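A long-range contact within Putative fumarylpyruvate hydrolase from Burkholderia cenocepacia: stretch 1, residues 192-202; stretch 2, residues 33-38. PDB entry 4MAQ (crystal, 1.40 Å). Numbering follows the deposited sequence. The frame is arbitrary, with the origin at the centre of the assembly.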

ATOM      1  N   TYR B 192     -13.200 -12.816   2.066  1.00 11.48           N
ATOM      2  CA  TYR B 192     -13.458 -11.431   2.424  1.00 11.27           C
ATOM      3  C   TYR B 192     -12.558 -10.463   1.633  1.00 11.23           C
ATOM      4  O   TYR B 192     -13.051  -9.459   1.085  1.00 13.24           O
ATOM      5  CB  TYR B 192     -13.242 -11.228   3.920  1.00 13.01           C
ATOM      6  CG  TYR B 192     -14.478 -11.389   4.764  1.00 13.82           C
ATOM      7  CD1 TYR B 192     -15.488 -10.443   4.690  1.00 17.79           C
ATOM      8  CD2 TYR B 192     -14.642 -12.472   5.626  1.00 16.09           C
ATOM      9  CE1 TYR B 192     -16.631 -10.548   5.449  1.00 18.80           C
ATOM     10  CE2 TYR B 192     -15.796 -12.601   6.398  1.00 20.16           C
ATOM     11  CZ  TYR B 192     -16.792 -11.631   6.301  1.00 22.91           C
ATOM     12  OH  TYR B 192     -17.956 -11.686   7.039  1.00 26.25           O
ATOM     13  N   VAL B 193     -11.262 -10.766   1.525  1.00  9.94           N
ATOM     14  CA  VAL B 193     -10.394  -9.850   0.772  1.00  9.21           C
ATOM     15  C   VAL B 193     -10.878  -9.793  -0.680  1.00  9.05           C
ATOM     16  O   VAL B 193     -10.967  -8.710  -1.274  1.00 10.32           O
ATOM     17  CB  VAL B 193      -8.900 -10.250   0.804  1.00 10.09           C
ATOM     18  CG1 VAL B 193      -8.082  -9.382  -0.161  1.00 10.66           C
ATOM     19  CG2 VAL B 193      -8.344 -10.137   2.224  1.00 11.54           C
ATOM     20  N   SER B 194     -11.240 -10.953  -1.233  1.00  9.80           N
ATOM     21  CA  SER B 194     -11.654 -11.040  -2.641  1.00 10.12           C
ATOM     22  C   SER B 194     -12.977 -10.338  -2.960  1.00  9.88           C
ATOM     23  O   SER B 194     -13.322 -10.204  -4.127  1.00 11.22           O
ATOM     24  CB  SER B 194     -11.761 -12.509  -3.071  1.00 11.29           C
ATOM     25  OG  SER B 194     -12.975 -13.096  -2.610  1.00 11.19           O
ATOM     26  N   ARG B 195     -13.722  -9.914  -1.936  1.00 10.25           N
ATOM     27  CA  ARG B 195     -14.947  -9.158  -2.166  1.00 10.43           C
ATOM     28  C   ARG B 195     -14.676  -7.647  -2.166  1.00 10.66           C
ATOM     29  O   ARG B 195     -15.547  -6.878  -2.543  1.00 12.09           O
ATOM     30  CB  ARG B 195     -16.041  -9.547  -1.151  1.00 13.07           C
ATOM     31  CG  ARG B 195     -16.505 -10.987  -1.346  1.00 16.08           C
ATOM     32  CD  ARG B 195     -17.750 -11.325  -0.547  1.00 19.25           C
ATOM     33  NE  ARG B 195     -17.520 -11.417   0.892  1.00 26.15           N
ATOM     34  CZ  ARG B 195     -17.349 -12.561   1.561  1.00 32.20           C
ATOM     35  NH1 ARG B 195     -17.359 -13.730   0.931  1.00 39.60           N
ATOM     36  NH2 ARG B 195     -17.158 -12.535   2.873  1.00 34.76           N
ATOM     37  N   SER B 196     -13.474  -7.236  -1.744  1.00  9.59           N
ATOM     38  CA  SER B 196     -13.073  -5.835  -1.701  1.00 10.30           C
ATOM     39  C   SER B 196     -12.235  -5.425  -2.911  1.00  9.06           C
ATOM     40  O   SER B 196     -12.409  -4.322  -3.451  1.00  9.26           O
ATOM     41  CB  SER B 196     -12.288  -5.597  -0.425  1.00 12.23           C
ATOM     42  OG  SER B 196     -11.745  -4.286  -0.442  1.00 12.54           O
ATOM     43  N   VAL B 197     -11.333  -6.323  -3.336  1.00  9.32           N
ATOM     44  CA  VAL B 197     -10.467  -6.105  -4.490  1.00  9.92           C
ATOM     45  C   VAL B 197     -10.371  -7.442  -5.213  1.00  9.92           C
ATOM     46  O   VAL B 197     -10.735  -8.461  -4.659  1.00 11.14           O
ATOM     47  CB  VAL B 197      -9.027  -5.662  -4.089  1.00 10.78           C
ATOM     48  CG1 VAL B 197      -9.010  -4.292  -3.399  1.00 12.90           C
ATOM     49  CG2 VAL B 197      -8.346  -6.713  -3.213  1.00 11.82           C
ATOM     50  N   GLU B 198      -9.816  -7.449  -6.415  1.00 10.51           N
ATOM     51  CA  GLU B 198      -9.467  -8.714  -7.030  1.00  9.72           C
ATOM     52  C   GLU B 198      -8.191  -9.227  -6.365  1.00  9.30           C
ATOM     53  O   GLU B 198      -7.166  -8.555  -6.370  1.00  9.66           O
ATOM     54  CB  GLU B 198      -9.254  -8.579  -8.539  1.00 11.61           C
ATOM     55  CG  GLU B 198      -9.056  -9.939  -9.178  1.00 13.09           C
ATOM     56  CD  GLU B 198      -8.616  -9.866 -10.620  1.00 17.78           C
ATOM     57  OE1 GLU B 198      -8.265  -8.764 -11.098  1.00 25.53           O
ATOM     58  OE2 GLU B 198      -8.639 -10.920 -11.271  1.00 24.57           O
ATOM     59  N   LEU B 199      -8.256 -10.420  -5.789  1.00  9.89           N
ATOM     60  CA  LEU B 199      -7.073 -11.070  -5.265  1.00  9.36           C
ATOM     61  C   LEU B 199      -6.214 -11.516  -6.432  1.00 10.30           C
ATOM     62  O   LEU B 199      -6.737 -11.915  -7.484  1.00 10.46           O
ATOM     63  CB  LEU B 199      -7.503 -12.263  -4.430  1.00 11.43           C
ATOM     64  CG  LEU B 199      -6.550 -12.846  -3.430  1.00 13.17           C
ATOM     65  CD1 LEU B 199      -6.274 -11.838  -2.308  1.00 14.18           C
ATOM     66  CD2 LEU B 199      -7.085 -14.172  -2.912  1.00 17.62           C
ATOM     67  N   LYS B 200      -4.896 -11.439  -6.265  1.00  9.54           N
ATOM     68  CA  LYS B 200      -3.978 -11.784  -7.356  1.00  9.83           C
ATOM     69  C   LYS B 200      -2.900 -12.740  -6.896  1.00  9.28           C
ATOM     70  O   LYS B 200      -2.480 -12.690  -5.742  1.00  9.40           O
ATOM     71  CB  LYS B 200      -3.299 -10.524  -7.915  1.00 10.53           C
ATOM     72  CG  LYS B 200      -4.242  -9.514  -8.557  1.00 12.34           C
ATOM     73  CD  LYS B 200      -4.793  -9.996  -9.879  1.00 16.19           C
ATOM     74  CE  LYS B 200      -5.032  -8.803 -10.795  1.00 24.50           C
ATOM     75  NZ  LYS B 200      -5.488  -9.259 -12.133  1.00 28.52           N
ATOM     76  N   ALA B 201      -2.438 -13.585  -7.821  1.00 11.38           N
ATOM     77  CA  ALA B 201      -1.215 -14.343  -7.601  1.00 11.21           C
ATOM     78  C   ALA B 201      -0.129 -13.350  -7.184  1.00 10.31           C
ATOM     79  O   ALA B 201       0.046 -12.310  -7.808  1.00 12.82           O
ATOM     80  CB  ALA B 201      -0.810 -15.056  -8.882  1.00 13.27           C
ATOM     81  N   GLY B 202       0.565 -13.665  -6.104  1.00  8.92           N
ATOM     82  CA  GLY B 202       1.561 -12.768  -5.559  1.00  8.49           C
ATOM     83  C   GLY B 202       1.120 -12.068  -4.283  1.00  7.79           C
ATOM     84  O   GLY B 202       1.957 -11.521  -3.578  1.00  8.09           O
TER
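Stretch 2, residues 33-38: VRRVFC

The apolar centre of this contact is the ring of Phe 37, carried on a strand that runs on beyond the stretch. Its CA-to-CB bond points toward stretch 1, and with chi1 in the m well (-54°), the ring lies against Val 193 on the helix. Val 193 CG1 lies almost exactly on the ring normal, 3.7 Å from the centroid of the Phe 37 ring, a CH-pi contact over one face. Val 197 CG2 approaches Phe 37 CZ at 3.8 Å and Leu 199 CD1 approaches Phe 37 CE2 at 4.1 Å. Leu 199 starts its side chain away from stretch 2, yet the end comes back to the ring. Val 36 and Cys 38 point away, so of these three residues Phe 37 alone faces stretch 1.

The two stretches run in opposite senses: Val 193 pairs with Phe 37, their CA atoms 7.9 Å apart, whereas Gly 202 meets Val 33 at 4.7 Å between CA atoms. The wide end leaves room for side chains; the narrow end is backbone against backbone.

Outward from the ring, Val 197 CG1 sits at the edge of the Arg 35 guanidinium, 3.6 Å from Arg 35 NH1. Arg 34 covers the extended segment beyond. Lys 200 CG packs over one face of its guanidinium, 3.4 Å from Arg 34 CZ, while Lys 200 NZ turns to a salt bridge with Glu 198 OE1 at 3.0 Å. Arg 34 NH1 gives Glu 198 O a weak hydrogen bond of 3.1 Å, and water 1 links Arg 34 NH2 to that same carbonyl.

At the far end, Arg 34 N donates to Gly 202 O at 2.9 Å. Glycine suits this site twice over: its positive phi would jam a CB against the preceding carbonyl, and an ideal CB would lie 3.1 Å from Arg 34 CB.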

ATOM      1  N   VAL B  33       5.974 -10.448  -4.748  1.00  8.20           N
ATOM      2  CA  VAL B  33       4.896  -9.904  -3.927  1.00  9.12           C
ATOM      3  C   VAL B  33       4.117  -8.855  -4.706  1.00  8.90           C
ATOM      4  O   VAL B  33       4.719  -7.940  -5.296  1.00 11.63           O
ATOM      5  CB  VAL B  33       5.440  -9.303  -2.607  1.00  8.72           C
ATOM      6  CG1 VAL B  33       4.289  -8.756  -1.749  1.00  9.83           C
ATOM      7  CG2 VAL B  33       6.214 -10.343  -1.811  1.00 10.47           C
ATOM      8  N   ARG B  34       2.788  -8.979  -4.641  1.00  8.41           N
ATOM      9  CA  ARG B  34       1.866  -8.092  -5.343  1.00  8.83           C
ATOM     10  C   ARG B  34       1.337  -7.064  -4.316  1.00  8.53           C
ATOM     11  O   ARG B  34       1.890  -5.961  -4.206  1.00 10.64           O
ATOM     12  CB  ARG B  34       0.791  -8.930  -6.076  1.00 10.29           C
ATOM     13  CG  ARG B  34       0.088  -8.224  -7.224  1.00 11.29           C
ATOM     14  CD  ARG B  34      -0.863  -7.098  -6.826  1.00 10.89           C
ATOM     15  NE  ARG B  34      -2.025  -7.613  -6.088  1.00  9.11           N
ATOM     16  CZ  ARG B  34      -3.283  -7.212  -6.254  1.00  9.33           C
ATOM     17  NH1 ARG B  34      -4.259  -7.776  -5.531  1.00  9.70           N
ATOM     18  NH2 ARG B  34      -3.588  -6.275  -7.171  1.00  9.79           N
ATOM     19  N   ARG B  35       0.322  -7.439  -3.534  1.00  7.94           N
ATOM     20  CA  ARG B  35      -0.121  -6.620  -2.395  1.00  7.47           C
ATOM     21  C   ARG B  35      -0.033  -7.422  -1.100  1.00  7.58           C
ATOM     22  O   ARG B  35       0.119  -8.649  -1.145  1.00  8.65           O
ATOM     23  CB  ARG B  35      -1.554  -6.109  -2.601  1.00  7.84           C
ATOM     24  CG  ARG B  35      -1.695  -5.031  -3.661  1.00  7.75           C
ATOM     25  CD  ARG B  35      -3.137  -4.547  -3.745  1.00  7.62           C
ATOM     26  NE  ARG B  35      -3.374  -3.816  -4.991  1.00  8.79           N
ATOM     27  CZ  ARG B  35      -4.574  -3.531  -5.476  1.00  8.12           C
ATOM     28  NH1 ARG B  35      -5.682  -3.776  -4.754  1.00  9.75           N
ATOM     29  NH2 ARG B  35      -4.656  -3.017  -6.708  1.00 10.09           N
ATOM     30  N   VAL B  36      -0.115  -6.719   0.034  1.00  7.18           N
ATOM     31  CA  VAL B  36      -0.043  -7.354   1.347  1.00  6.65           C
ATOM     32  C   VAL B  36      -1.262  -6.926   2.164  1.00  7.45           C
ATOM     33  O   VAL B  36      -1.417  -5.733   2.434  1.00  9.20           O
ATOM     34  CB  VAL B  36       1.251  -6.969   2.091  1.00  6.20           C
ATOM     35  CG1 VAL B  36       1.307  -7.663   3.467  1.00  8.59           C
ATOM     36  CG2 VAL B  36       2.472  -7.326   1.262  1.00  8.75           C
ATOM     37  N   PHE B  37      -2.107  -7.888   2.547  1.00  7.95           N
ATOM     38  CA  PHE B  37      -3.308  -7.605   3.325  1.00  7.42           C
ATOM     39  C   PHE B  37      -3.130  -8.167   4.726  1.00  7.96           C
ATOM     40  O   PHE B  37      -2.605  -9.285   4.888  1.00  9.69           O
ATOM     41  CB  PHE B  37      -4.520  -8.274   2.675  1.00  8.47           C
ATOM     42  CG  PHE B  37      -4.700  -7.912   1.226  1.00  8.07           C
ATOM     43  CD1 PHE B  37      -5.320  -6.720   0.886  1.00  9.68           C
ATOM     44  CD2 PHE B  37      -4.248  -8.744   0.201  1.00  7.74           C
ATOM     45  CE1 PHE B  37      -5.504  -6.356  -0.439  1.00  9.33           C
ATOM     46  CE2 PHE B  37      -4.438  -8.380  -1.124  1.00  9.04           C
ATOM     47  CZ  PHE B  37      -5.066  -7.195  -1.438  1.00 10.37           C
ATOM     48  N   CYS B  38      -3.618  -7.427   5.719  1.00  7.88           N
ATOM     49  CA  CYS B  38      -3.416  -7.812   7.125  1.00  7.57           C
ATOM     50  C   CYS B  38      -4.745  -7.713   7.853  1.00  8.00           C
ATOM     51  O   CYS B  38      -5.391  -6.662   7.868  1.00  9.61           O
ATOM     52  CB  CYS B  38      -2.422  -6.869   7.796  1.00  9.03           C
ATOM     53  SG  CYS B  38      -0.850  -6.701   6.926  1.00  9.73           S
TER
HETATM   54  O   HOH W   1      -6.417  -6.292  -7.642  1.00 11.77           O